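Local coordinates for protein sugar isomerase (Sinorhizobium meliloti, PDB 3QC0) that binds a zinc ion in a xylose isomerase-like TIM barrel and probably interconverts sugars as an isomerase, at residues Ile9-Ile14 and Ala21-Ile26; Leu139-Leu144 and Leu162-Thr167; Val210-Lys213 and Thr217-Gly220. All coordinates share one frame; numbering follows the deposited sequence. Where two conformers were deposited one is given.

Interaction 1: residues Ile9-Ile14 and Ala21-Ile26; sequences INLATI and AEAVDI
Leu11 and Ile14 close on the methyl group of Ala23, and this apolar meeting makes up the close contact. Leu11 comes with both branches: CD2 lies 3.9 Å from Ala23 CB, and CD1 lies 4.0 Å from the same Ala23 CB. Ile14 adds the end of its longer arm, with CD1 3.8 Å from Ala23 CB. Ile14 CG1 sits between its own backbone N and carbonyl carbon (chi1 50°), and the extended arm beyond it carries CD1 to the helix. The small alanine is consistent with the close approach of the helix, Leu11 CA and Ala23 CA being 6.9 Å apart.

No hydrogen bond crosses between the segments. The polar bonds shape the turn that presents Leu11 and Ile14. Asn10 OD1 accepts from Ala12 N at 2.9 Å, in the carbonyl plane, which makes an Asx turn. Thr13 N also bonds to Asn10 O, and Ile14 N to Leu11 O, in a short 3-10 segment. Asn10 is further held by Trp38 and Glu246.

Outside partners complete the apolar layer. Leu11 also packs on Ile35 of strand 34-36, and Ile14 on Val263 of helix 260-274. The contact joins the end of strand 7-10 and the turn after it to helix 20-29, within the first beta-alpha-beta unit of the TIM barrel.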
loop_
_atom_site.group_PDB
_atom_site.type_symbol
_atom_site.label_atom_id
_atom_site.label_comp_id
_atom_site.label_asym_id
_atom_site.label_seq_id
_atom_site.Cartn_x
_atom_site.Cartn_y
_atom_site.Cartn_z
ATOM N N ILE A 9 -3.529 -18.927 16.817
ATOM C CA ILE A 9 -2.953 -17.668 17.295
ATOM C C ILE A 9 -1.504 -17.581 16.824
ATOM O O ILE A 9 -0.664 -18.412 17.155
ATOM C CB ILE A 9 -3.015 -17.530 18.835
ATOM C CG1 ILE A 9 -4.464 -17.644 19.337
ATOM C CG2 ILE A 9 -2.331 -16.231 19.302
ATOM C CD1 ILE A 9 -5.417 -16.523 18.976
ATOM N N ASN A 10 -1.213 -16.574 15.999
ATOM C CA ASN A 10 0.158 -16.235 15.687
ATOM C C ASN A 10 0.704 -15.591 16.955
ATOM O O ASN A 10 0.101 -14.662 17.492
ATOM C CB ASN A 10 0.217 -15.305 14.470
ATOM C CG ASN A 10 1.593 -14.953 14.084
ATOM O OD1 ASN A 10 2.341 -14.340 14.879
ATOM N ND2 ASN A 10 1.928 -15.199 12.796
ATOM N N LEU A 11 1.821 -16.102 17.468
ATOM C CA LEU A 11 2.281 -15.695 18.784
ATOM C C LEU A 11 2.815 -14.282 18.831
ATOM O O LEU A 11 3.051 -13.738 19.885
ATOM C CB LEU A 11 3.331 -16.688 19.285
ATOM C CG LEU A 11 2.833 -18.134 19.403
ATOM C CD1 LEU A 11 3.873 -19.027 20.161
ATOM C CD2 LEU A 11 1.455 -18.258 20.045
ATOM N N ALA A 12 2.923 -13.612 17.677
ATOM C CA ALA A 12 3.192 -12.176 17.720
ATOM C C ALA A 12 2.094 -11.443 18.480
ATOM O O ALA A 12 2.333 -10.402 19.082
ATOM C CB ALA A 12 3.301 -11.598 16.310
ATOM N N THR A 13 0.893 -11.982 18.442
ATOM C CA THR A 13 -0.270 -11.351 19.071
ATOM C C THR A 13 -0.082 -11.098 20.564
ATOM O O THR A 13 -0.589 -10.100 21.095
ATOM C CB THR A 13 -1.523 -12.192 18.799
ATOM O OG1 THR A 13 -1.726 -12.211 17.384
ATOM C CG2 THR A 13 -2.805 -11.622 19.445
ATOM N N ILE A 14 0.693 -11.972 21.211
ATOM C CA ILE A 14 0.973 -11.819 22.661
ATOM C C ILE A 14 2.479 -11.868 22.909
ATOM O O ILE A 14 2.972 -12.413 23.935
ATOM C CB ILE A 14 0.171 -12.871 23.526
ATOM C CG1 ILE A 14 0.349 -14.289 22.995
ATOM C CG2 ILE A 14 -1.336 -12.479 23.603
ATOM C CD1 ILE A 14 -0.231 -15.398 23.946
ATOM N N ALA A 21 6.397 -21.100 25.759
ATOM C CA ALA A 21 5.665 -22.006 26.603
ATOM C C ALA A 21 4.421 -21.403 27.235
ATOM O O ALA A 21 3.373 -22.064 27.286
ATOM C CB ALA A 21 6.587 -22.526 27.719
ATOM N N GLU A 22 4.542 -20.160 27.710
ATOM C CA GLU A 22 3.394 -19.486 28.324
ATOM C C GLU A 22 2.327 -19.175 27.287
ATOM O O GLU A 22 1.141 -19.302 27.555
ATOM C CB GLU A 22 3.781 -18.188 29.017
ATOM C CG GLU A 22 2.618 -17.708 29.934
ATOM C CD GLU A 22 2.796 -16.316 30.465
ATOM O OE1 GLU A 22 3.941 -15.795 30.439
ATOM O OE2 GLU A 22 1.775 -15.746 30.909
ATOM N N ALA A 23 2.761 -18.755 26.100
ATOM C CA ALA A 23 1.821 -18.504 25.018
ATOM C C ALA A 23 1.027 -19.767 24.701
ATOM O O ALA A 23 -0.177 -19.748 24.578
ATOM C CB ALA A 23 2.561 -17.999 23.777
ATOM N N VAL A 24 1.704 -20.898 24.612
ATOM C CA VAL A 24 1.005 -22.143 24.343
ATOM C C VAL A 24 0.011 -22.469 25.477
ATOM O O VAL A 24 -1.116 -22.880 25.221
ATOM C CB VAL A 24 2.009 -23.309 24.142
ATOM C CG1 VAL A 24 1.281 -24.652 24.213
ATOM C CG2 VAL A 24 2.769 -23.119 22.789
ATOM N N ASP A 25 0.466 -22.295 26.720
ATOM C CA ASP A 25 -0.358 -22.559 27.909
ATOM C C ASP A 25 -1.668 -21.758 27.852
ATOM O O ASP A 25 -2.767 -22.337 27.972
ATOM C CB ASP A 25 0.447 -22.203 29.167
ATOM C CG ASP A 25 -0.216 -22.677 30.492
ATOM O OD1 ASP A 25 -1.205 -23.473 30.504
ATOM O OD2 ASP A 25 0.272 -22.201 31.542
ATOM N N ILE A 26 -1.558 -20.448 27.617
ATOM C CA ILE A 26 -2.780 -19.612 27.576
ATOM C C ILE A 26 -3.669 -19.990 26.404
ATOM O O ILE A 26 -4.871 -20.023 26.536
ATOM C CB ILE A 26 -2.506 -18.151 27.492
ATOM C CG1 ILE A 26 -1.754 -17.672 28.697
ATOM C CG2 ILE A 26 -3.847 -17.356 27.382
ATOM C CD1 ILE A 26 -1.335 -16.272 28.559
#

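Interaction 2: residues Leu139-Leu144 and Leu162-Thr167; sequences LAIEPL and LDICET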
loop_
_atom_site.group_PDB
_atom_site.type_symbol
_atom_site.label_atom_id
_atom_site.label_comp_id
_atom_site.label_asym_id
_atom_site.label_seq_id
_atom_site.Cartn_x
_atom_site.Cartn_y
_atom_site.Cartn_z
ATOM N N LEU A 139 6.160 -23.949 1.105
ATOM C CA LEU A 139 6.605 -22.558 1.230
ATOM C C LEU A 139 5.417 -21.669 0.928
ATOM O O LEU A 139 4.827 -21.784 -0.138
ATOM C CB LEU A 139 7.744 -22.262 0.254
ATOM C CG LEU A 139 9.036 -23.077 0.489
ATOM C CD1 LEU A 139 10.134 -22.691 -0.538
ATOM C CD2 LEU A 139 9.553 -22.966 1.957
ATOM N N ALA A 140 5.103 -20.749 1.830
ATOM C CA ALA A 140 3.971 -19.839 1.663
ATOM C C ALA A 140 4.485 -18.437 1.442
ATOM O O ALA A 140 4.905 -17.771 2.392
ATOM C CB ALA A 140 3.042 -19.882 2.907
ATOM N N ILE A 141 4.448 -17.981 0.193
ATOM C CA ILE A 141 4.752 -16.580 -0.116
ATOM C C ILE A 141 3.634 -15.733 0.460
ATOM O O ILE A 141 2.450 -15.914 0.113
ATOM C CB ILE A 141 4.837 -16.347 -1.638
ATOM C CG1 ILE A 141 5.884 -17.241 -2.314
ATOM C CG2 ILE A 141 5.089 -14.841 -1.944
ATOM C CD1 ILE A 141 5.885 -17.158 -3.854
ATOM N N GLU A 142 4.018 -14.798 1.314
ATOM C CA GLU A 142 3.048 -13.870 1.925
ATOM C C GLU A 142 3.175 -12.526 1.198
ATOM O O GLU A 142 4.135 -11.805 1.407
ATOM C CB GLU A 142 3.307 -13.700 3.418
ATOM C CG GLU A 142 2.146 -13.005 4.124
ATOM C CD GLU A 142 2.411 -12.687 5.571
ATOM O OE1 GLU A 142 3.585 -12.594 5.934
ATOM O OE2 GLU A 142 1.421 -12.535 6.307
ATOM N N PRO A 143 2.245 -12.222 0.278
ATOM C CA PRO A 143 2.296 -10.820 -0.222
ATOM C C PRO A 143 2.095 -9.880 0.963
ATOM O O PRO A 143 1.225 -10.130 1.810
ATOM C CB PRO A 143 1.144 -10.756 -1.233
ATOM C CG PRO A 143 0.218 -11.872 -0.840
ATOM C CD PRO A 143 1.118 -12.970 -0.280
ATOM N N LEU A 144 2.887 -8.816 0.999
ATOM C CA LEU A 144 2.882 -7.861 2.088
ATOM C C LEU A 144 2.299 -6.549 1.581
ATOM O O LEU A 144 2.376 -6.218 0.400
ATOM C CB LEU A 144 4.274 -7.610 2.668
ATOM C CG LEU A 144 4.498 -8.184 4.081
ATOM C CD1 LEU A 144 4.449 -9.728 4.116
ATOM C CD2 LEU A 144 5.777 -7.591 4.669
ATOM N N LEU A 162 0.987 -15.105 -6.765
ATOM C CA LEU A 162 0.526 -16.247 -7.571
ATOM C C LEU A 162 1.301 -16.401 -8.881
ATOM O O LEU A 162 1.568 -17.520 -9.319
ATOM C CB LEU A 162 -0.985 -16.153 -7.802
ATOM C CG LEU A 162 -1.848 -16.271 -6.530
ATOM C CD1 LEU A 162 -3.318 -15.901 -6.809
ATOM C CD2 LEU A 162 -1.751 -17.716 -5.934
ATOM N N ASP A 163 1.670 -15.300 -9.521
ATOM C CA ASP A 163 2.543 -15.346 -10.698
ATOM C C ASP A 163 3.851 -16.068 -10.376
ATOM O O ASP A 163 4.338 -16.896 -11.162
ATOM C CB ASP A 163 2.879 -13.953 -11.219
ATOM C CG ASP A 163 1.712 -13.271 -11.925
ATOM O OD1 ASP A 163 0.649 -13.882 -12.215
ATOM O OD2 ASP A 163 1.879 -12.040 -12.173
ATOM N N ILE A 164 4.412 -15.797 -9.202
ATOM C CA ILE A 164 5.635 -16.456 -8.818
ATOM C C ILE A 164 5.376 -17.944 -8.579
ATOM O O ILE A 164 6.193 -18.756 -8.978
ATOM C CB ILE A 164 6.260 -15.797 -7.557
ATOM C CG1 ILE A 164 6.613 -14.318 -7.836
ATOM C CG2 ILE A 164 7.458 -16.625 -7.014
ATOM C CD1 ILE A 164 6.965 -13.491 -6.592
ATOM N N CYS A 165 4.272 -18.289 -7.914
ATOM C CA CYS A 165 3.883 -19.693 -7.678
ATOM C C CYS A 165 3.782 -20.410 -8.996
ATOM O O CYS A 165 4.251 -21.537 -9.123
ATOM C CB CYS A 165 2.593 -19.794 -6.894
ATOM S SG CYS A 165 2.700 -19.303 -5.191
ATOM N N GLU A 166 3.177 -19.774 -9.992
ATOM C CA GLU A 166 3.055 -20.438 -11.305
ATOM C C GLU A 166 4.397 -20.663 -11.967
ATOM O O GLU A 166 4.595 -21.693 -12.670
ATOM C CB GLU A 166 2.157 -19.623 -12.231
ATOM C CG GLU A 166 0.722 -19.668 -11.844
ATOM C CD GLU A 166 -0.195 -19.267 -12.992
ATOM O OE1 GLU A 166 -0.159 -18.096 -13.434
ATOM O OE2 GLU A 166 -0.951 -20.140 -13.462
ATOM N N THR A 167 5.330 -19.741 -11.795
ATOM C CA THR A 167 6.663 -19.807 -12.404
ATOM C C THR A 167 7.499 -20.927 -11.776
ATOM O O THR A 167 8.241 -21.664 -12.466
ATOM C CB THR A 167 7.417 -18.489 -12.243
ATOM O OG1 THR A 167 6.738 -17.431 -12.952
ATOM C CG2 THR A 167 8.863 -18.592 -12.764
#
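Ile141 points its longer arm at helix 158-168 and meets Ile164 and Cys165 with a single methyl, CD1. Ile141 CG1 lies anti to the carbonyl carbon (chi1 -57°), and the arm runs on extended and brings CD1 to the helix. The two isoleucines cross obliquely. Ile164 answers with its short branch: CG2 is 3.6 Å from Ile141 CD1, and the branch point, Ile164 CB, is 4.0 Å from the same methyl. Cys165 comes in beside it, its SG 4.1 Å from Ile141 CD1. The sulfur makes an apolar contact here.

This is the strand-to-helix layer of a beta-alpha-beta unit in the TIM barrel, formed by strand 139-141, helix 158-168 and strand 172-177. Ile141 faces outward to the helix. The next residue, Glu142, turns its side chain the other way and binds the zinc ion through OE2, together with Asp177, His204 and Glu248.

The apolar layer continues past the two segments. Ile141 also touches Ile125 of helix 114-135 and Val172 of strand 172-177. Ile164 reaches Val122 of helix 114-135, while Cys165 packs on Val174.

Interaction 3: residues Val210-Lys213 and Thr217-Gly220; sequences VPTK and TDRG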
loop_
_atom_site.group_PDB
_atom_site.type_symbol
_atom_site.label_atom_id
_atom_site.label_comp_id
_atom_site.label_asym_id
_atom_site.label_seq_id
_atom_site.Cartn_x
_atom_site.Cartn_y
_atom_site.Cartn_z
ATOM N N VAL A 210 -9.140 2.633 11.456
ATOM C CA VAL A 210 -9.287 4.006 10.974
ATOM C C VAL A 210 -9.327 4.947 12.199
ATOM O O VAL A 210 -10.302 4.936 12.948
ATOM C CB VAL A 210 -10.550 4.194 10.083
ATOM C CG1 VAL A 210 -10.759 5.696 9.734
ATOM C CG2 VAL A 210 -10.441 3.317 8.807
ATOM N N PRO A 211 -8.284 5.762 12.386
ATOM C CA PRO A 211 -7.039 5.828 11.633
ATOM C C PRO A 211 -6.100 4.694 12.021
ATOM O O PRO A 211 -6.247 4.091 13.096
ATOM C CB PRO A 211 -6.432 7.149 12.096
ATOM C CG PRO A 211 -6.884 7.224 13.534
ATOM C CD PRO A 211 -8.295 6.752 13.496
ATOM N N THR A 212 -5.154 4.431 11.127
ATOM C CA THR A 212 -3.997 3.608 11.462
ATOM C C THR A 212 -2.880 4.526 11.906
ATOM O O THR A 212 -2.548 5.508 11.236
ATOM C CB THR A 212 -3.595 2.679 10.293
ATOM O OG1 THR A 212 -4.605 1.669 10.133
ATOM C CG2 THR A 212 -2.221 2.056 10.502
ATOM N N LYS A 213 -2.327 4.210 13.077
ATOM C CA LYS A 213 -1.454 5.132 13.819
ATOM C C LYS A 213 0.035 4.815 13.740
ATOM O O LYS A 213 0.873 5.579 14.272
ATOM C CB LYS A 213 -1.931 5.204 15.278
ATOM C CG LYS A 213 -3.426 5.611 15.419
ATOM C CD LYS A 213 -3.968 5.567 16.890
ATOM C CE LYS A 213 -4.091 4.097 17.422
ATOM N NZ LYS A 213 -5.047 3.210 16.614
ATOM N N THR A 217 3.027 -1.414 13.883
ATOM C CA THR A 217 2.526 -1.963 15.141
ATOM C C THR A 217 1.170 -1.413 15.582
ATOM O O THR A 217 0.915 -1.224 16.796
ATOM C CB THR A 217 3.573 -1.748 16.239
ATOM O OG1 THR A 217 3.789 -0.339 16.393
ATOM C CG2 THR A 217 4.895 -2.485 15.893
ATOM N N ASP A 218 0.290 -1.136 14.618
ATOM C CA ASP A 218 -1.088 -0.762 14.930
ATOM C C ASP A 218 -2.124 -1.546 14.120
ATOM O O ASP A 218 -3.148 -0.997 13.665
ATOM C CB ASP A 218 -1.260 0.755 14.778
ATOM C CG ASP A 218 -2.526 1.273 15.442
ATOM O OD1 ASP A 218 -2.850 0.797 16.569
ATOM O OD2 ASP A 218 -3.200 2.156 14.846
ATOM N N ARG A 219 -1.886 -2.840 13.959
ATOM C CA ARG A 219 -2.938 -3.730 13.486
ATOM C C ARG A 219 -4.085 -3.764 14.487
ATOM O O ARG A 219 -3.858 -3.651 15.712
ATOM C CB ARG A 219 -2.463 -5.157 13.270
ATOM C CG ARG A 219 -1.339 -5.333 12.288
ATOM C CD ARG A 219 -1.208 -6.792 11.913
ATOM N NE ARG A 219 -0.189 -7.038 10.914
ATOM C CZ ARG A 219 -0.098 -8.151 10.192
ATOM N NH1 ARG A 219 -0.900 -9.186 10.421
ATOM N NH2 ARG A 219 0.841 -8.250 9.260
ATOM N N GLY A 220 -5.296 -3.952 13.982
ATOM C CA GLY A 220 -6.498 -4.004 14.808
ATOM C C GLY A 220 -6.910 -5.403 15.182
ATOM O O GLY A 220 -6.623 -6.378 14.463
HETATM O O HOH W 1 -4.342 -0.789 11.217
#
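Lys213 grips one carboxylate oxygen of Asp218 twice. Its ammonium atom NZ lies 2.8 Å from Asp218 OD2, a salt bridge that uses the syn lone pair. Its backbone N also donates to Asp218 OD2 at 2.8 Å, with an N-H...O angle of 152°. This second donor comes from the anti side, 23° out of the carboxylate plane. Asp218 CG stands anti to its own backbone N (chi1 -164°), which sends the carboxylate across to Lys213. The lysine chain bends twice near its end and curls back over the acid.

An alanine in place of Asp218 would probably leave the Lys213 ammonium without its mate, its backbone N without this acceptor, and the lysine chain free to swing into solvent.

A water forms a second bridge. It donates to Thr212 OG1 and to Asp218 O, each 2.7 Å from the water oxygen. Thr212 OG1 is also hydrogen-bonded to Leu209 O.

Packing is modest. The aliphatic part of Lys213 crosses the acid at a slant, with Lys213 CB 3.3 Å from Asp218 OD2. Thr212 CA approaches the same oxygen, and Thr212 also packs on Met215 of the second subunit. Arg219, next to Asp218, turns away and hydrogen-bonds through NH1 to the zinc ligand Asp177.

Both segments belong to the long loop between strand 200-205 and helix 229-238. The contact is partly buried, and segment 210-213 lies at the subunit interface. The salt bridge and the water link two nearby parts of this loop, a beta-alpha connection of the TIM barrel.

How the interactions relate
Interactions 1 and 2 are buried and apolar. Each joins a barrel strand, or the turn just after it, to the helix that follows. They reach the same closed sheet from opposite sides of the chain's centre, with their own centres about 27 Å apart. Interaction 3 joins no strand or helix. It ties two parts of one loop by charge, hydrogen bonds and a water, as suits its partly exposed place. The contacts differ in closeness to the zinc. Segment 139-144 carries a ligand, and segment 217-220 reaches one through a residue outside its own contact. In interaction 1 the Leu11 side chain stays about 12 Å from the ion. None of the contacts touches another.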